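Local coordinates for protein predicted transcriptional regulator (Oenococcus oeni, PDB 3BY6) that probably binds DNA as a transcription factor of the GntR family, through a winged helix-turn-helix domain, at residues Q34-R39 / K54-L59. Residues are numbered along the deposited sequence; the frame is centred on the assembly and turned at random.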
ATOM      1  N   GLN D  34       4.398  29.765  -1.566  1.00 43.55           N
ATOM      2  CA  GLN D  34       4.593  29.730  -2.992  1.00 44.18           C
ATOM      3  C   GLN D  34       5.312  28.432  -3.393  1.00 43.92           C
ATOM      4  O   GLN D  34       6.264  28.009  -2.761  1.00 43.28           O
ATOM      5  CB  GLN D  34       5.369  30.946  -3.496  1.00 44.46           C
ATOM      6  CG  GLN D  34       5.488  30.907  -5.025  1.00 46.88           C
ATOM      7  CD  GLN D  34       5.688  32.245  -5.680  1.00 49.35           C
ATOM      8  OE1 GLN D  34       6.055  33.236  -5.032  1.00 52.09           O
ATOM      9  NE2 GLN D  34       5.442  32.288  -6.986  1.00 49.80           N
ATOM     10  N   LEU D  35       4.827  27.825  -4.465  1.00 44.25           N
ATOM     11  CA  LEU D  35       5.387  26.590  -4.989  1.00 44.70           C
ATOM     12  C   LEU D  35       6.342  27.001  -6.106  1.00 44.88           C
ATOM     13  O   LEU D  35       6.068  28.011  -6.787  1.00 45.85           O
ATOM     14  CB  LEU D  35       4.255  25.741  -5.561  1.00 45.16           C
ATOM     15  CG  LEU D  35       4.161  24.264  -5.209  1.00 46.16           C
ATOM     16  CD1 LEU D  35       4.294  24.073  -3.704  1.00 47.66           C
ATOM     17  CD2 LEU D  35       2.854  23.699  -5.749  1.00 44.56           C
ATOM     18  N   PRO D  36       7.470  26.259  -6.288  1.00 43.58           N
ATOM     19  CA  PRO D  36       8.325  26.442  -7.461  1.00 43.17           C
ATOM     20  C   PRO D  36       7.562  26.359  -8.782  1.00 42.69           C
ATOM     21  O   PRO D  36       6.465  25.808  -8.824  1.00 42.31           O
ATOM     22  CB  PRO D  36       9.317  25.266  -7.381  1.00 42.91           C
ATOM     23  CG  PRO D  36       9.289  24.793  -6.024  1.00 43.30           C
ATOM     24  CD  PRO D  36       8.002  25.243  -5.371  1.00 43.14           C
ATOM     25  N   SER D  37       8.162  26.871  -9.857  1.00 42.28           N
ATOM     26  CA  SER D  37       7.589  26.689 -11.193  1.00 42.23           C
ATOM     27  C   SER D  37       7.618  25.206 -11.583  1.00 41.88           C
ATOM     28  O   SER D  37       8.316  24.406 -10.965  1.00 41.94           O
ATOM     29  CB  SER D  37       8.308  27.557 -12.257  1.00 41.83           C
ATOM     30  OG  SER D  37       9.637  27.138 -12.497  1.00 42.34           O
ATOM     31  N   VAL D  38       6.832  24.862 -12.595  1.00 42.05           N
ATOM     32  CA  VAL D  38       6.811  23.542 -13.169  1.00 42.53           C
ATOM     33  C   VAL D  38       8.247  23.087 -13.494  1.00 43.60           C
ATOM     34  O   VAL D  38       8.633  21.941 -13.231  1.00 42.82           O
ATOM     35  CB  VAL D  38       5.915  23.512 -14.442  1.00 42.73           C
ATOM     36  CG1 VAL D  38       6.220  22.301 -15.321  1.00 40.65           C
ATOM     37  CG2 VAL D  38       4.446  23.533 -14.044  1.00 42.31           C
ATOM     38  N   ARG D  39       9.024  24.008 -14.049  1.00 44.52           N
ATOM     39  CA  ARG D  39      10.414  23.768 -14.418  1.00 45.61           C
ATOM     40  C   ARG D  39      11.307  23.512 -13.203  1.00 44.79           C
ATOM     41  O   ARG D  39      12.128  22.615 -13.217  1.00 45.57           O
ATOM     42  CB  ARG D  39      10.903  24.995 -15.163  1.00 46.65           C
ATOM     43  CG  ARG D  39      12.088  24.821 -16.056  1.00 50.51           C
ATOM     44  CD  ARG D  39      11.796  25.579 -17.358  1.00 57.17           C
ATOM     45  NE  ARG D  39      12.991  26.042 -18.058  1.00 60.19           N
ATOM     46  CZ  ARG D  39      13.039  26.345 -19.361  1.00 62.27           C
ATOM     47  NH1 ARG D  39      11.950  26.224 -20.136  1.00 62.22           N
ATOM     48  NH2 ARG D  39      14.193  26.763 -19.898  1.00 61.47           N
ATOM     49  N   LYS D  54       0.963  18.066 -15.196  1.00 46.03           N
ATOM     50  CA  LYS D  54      -0.240  17.272 -14.900  1.00 46.58           C
ATOM     51  C   LYS D  54      -0.465  17.182 -13.386  1.00 45.26           C
ATOM     52  O   LYS D  54      -1.591  17.200 -12.929  1.00 45.40           O
ATOM     53  CB  LYS D  54      -0.205  15.853 -15.513  1.00 46.59           C
ATOM     54  CG  LYS D  54       0.158  15.775 -16.990  1.00 49.39           C
ATOM     55  CD  LYS D  54      -0.377  14.508 -17.729  1.00 49.63           C
ATOM     56  CE  LYS D  54      -0.124  13.181 -16.998  1.00 52.74           C
ATOM     57  NZ  LYS D  54      -1.103  12.112 -17.483  1.00 53.61           N
ATOM     58  N   ALA D  55       0.612  17.087 -12.616  1.00 44.43           N
ATOM     59  CA  ALA D  55       0.499  17.013 -11.171  1.00 44.10           C
ATOM     60  C   ALA D  55      -0.098  18.299 -10.603  1.00 44.23           C
ATOM     61  O   ALA D  55      -0.990  18.263  -9.763  1.00 43.65           O
ATOM     62  CB  ALA D  55       1.860  16.750 -10.564  1.00 43.67           C
ATOM     63  N   TYR D  56       0.416  19.441 -11.068  1.00 44.19           N
ATOM     64  CA  TYR D  56      -0.057  20.751 -10.628  1.00 44.62           C
ATOM     65  C   TYR D  56      -1.534  20.940 -10.934  1.00 44.90           C
ATOM     66  O   TYR D  56      -2.307  21.370 -10.089  1.00 44.47           O
ATOM     67  CB  TYR D  56       0.792  21.847 -11.289  1.00 44.38           C
ATOM     68  CG  TYR D  56       2.086  22.200 -10.554  1.00 44.37           C
ATOM     69  CD1 TYR D  56       2.603  21.392  -9.525  1.00 43.03           C
ATOM     70  CD2 TYR D  56       2.815  23.351 -10.915  1.00 43.81           C
ATOM     71  CE1 TYR D  56       3.809  21.734  -8.877  1.00 42.58           C
ATOM     72  CE2 TYR D  56       3.980  23.705 -10.255  1.00 42.19           C
ATOM     73  CZ  TYR D  56       4.480  22.898  -9.242  1.00 42.19           C
ATOM     74  OH  TYR D  56       5.644  23.280  -8.594  1.00 42.71           O
ATOM     75  N   LYS D  57      -1.910  20.573 -12.149  1.00 45.68           N
ATOM     76  CA  LYS D  57      -3.283  20.641 -12.609  1.00 46.62           C
ATOM     77  C   LYS D  57      -4.260  19.827 -11.720  1.00 46.43           C
ATOM     78  O   LYS D  57      -5.370  20.284 -11.431  1.00 46.33           O
ATOM     79  CB  LYS D  57      -3.303  20.175 -14.060  1.00 46.59           C
ATOM     80  CG  LYS D  57      -4.663  20.136 -14.724  1.00 48.97           C
ATOM     81  CD  LYS D  57      -4.542  19.571 -16.145  1.00 48.94           C
ATOM     82  CE  LYS D  57      -5.899  19.474 -16.841  1.00 51.85           C
ATOM     83  NZ  LYS D  57      -6.810  18.558 -16.101  1.00 53.34           N
ATOM     84  N   GLU D  58      -3.824  18.646 -11.275  1.00 46.19           N
ATOM     85  CA  GLU D  58      -4.612  17.767 -10.384  1.00 45.76           C
ATOM     86  C   GLU D  58      -4.625  18.255  -8.923  1.00 45.57           C
ATOM     87  O   GLU D  58      -5.649  18.185  -8.230  1.00 45.72           O
ATOM     88  CB  GLU D  58      -4.058  16.327 -10.458  1.00 45.49           C
ATOM     89  CG  GLU D  58      -4.718  15.284  -9.518  1.00 46.71           C
ATOM     90  CD  GLU D  58      -6.201  15.042  -9.796  1.00 48.22           C
ATOM     91  OE1 GLU D  58      -6.610  15.204 -10.962  1.00 51.02           O
ATOM     92  OE2 GLU D  58      -6.968  14.708  -8.854  1.00 46.39           O
ATOM     93  N   LEU D  59      -3.476  18.673  -8.417  1.00 45.25           N
ATOM     94  CA  LEU D  59      -3.429  19.295  -7.098  1.00 45.30           C
ATOM     95  C   LEU D  59      -4.435  20.467  -7.066  1.00 45.47           C
ATOM     96  O   LEU D  59      -5.066  20.706  -6.057  1.00 44.45           O
ATOM     97  CB  LEU D  59      -2.018  19.837  -6.779  1.00 45.37           C
ATOM     98  CG  LEU D  59      -1.000  19.135  -5.849  1.00 44.13           C
ATOM     99  CD1 LEU D  59      -1.573  18.052  -4.951  1.00 41.10           C
ATOM    100  CD2 LEU D  59       0.160  18.636  -6.627  1.00 39.41           C
TER
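Tyr56 reaches from helix 49-61 into the bend of 34-39, and its hydroxyl donates a hydrogen bond to the main-chain carbonyl of Pro36, with OH 2.7 Å from O. The angle at the oxygen is 134°, and the donor stands 42° above the carbonyl plane, so the bond is not aimed at a lone pair. Pro36 O lies at the ring edge, near the ring plane. The same hydroxyl is hydrogen-bonded to Thr41 OG1, so two polar partners hold the tip of this buried side chain at the start of helix 38-45.

The apolar contacts flank the ring. Leu35 comes from the opposite direction to Tyr56, and Leu35 CD2 lies 3.8 Å from Tyr56 CE1. Val38 touches the other ortho-meta side, its CG2, set anti to the carbonyl carbon and beside the backbone N, lying 3.5 Å from Tyr56 CD2. Both methyls approach obliquely. In Tyr56, CG is anti to the carbonyl carbon (chi1 -86°), which carries the ring across to the bend. A leucine in place of Tyr56 would probably leave Pro36 O and Thr41 OG1 without their shared hydroxyl partner and open a gap between Leu35 and Val38.

Ser37 is the N-cap of helix 38-45: its OG caps a backbone N of the first turn, and its own N is hydrogen-bonded to Glu40 OE1, as in a capping box. The contact thus ties the entry to the first helix of the helix-turn-helix to helix 49-61, the probable recognition helix. On the strand side, Leu35 pairs through its backbone with Thr73 of strand 72-75, while Leu35, Tyr56 and Leu59 all touch Ile65 of strand 65-68; Leu59 also packs on Val17 of helix 12-25, joining the wing sheet to the helical core.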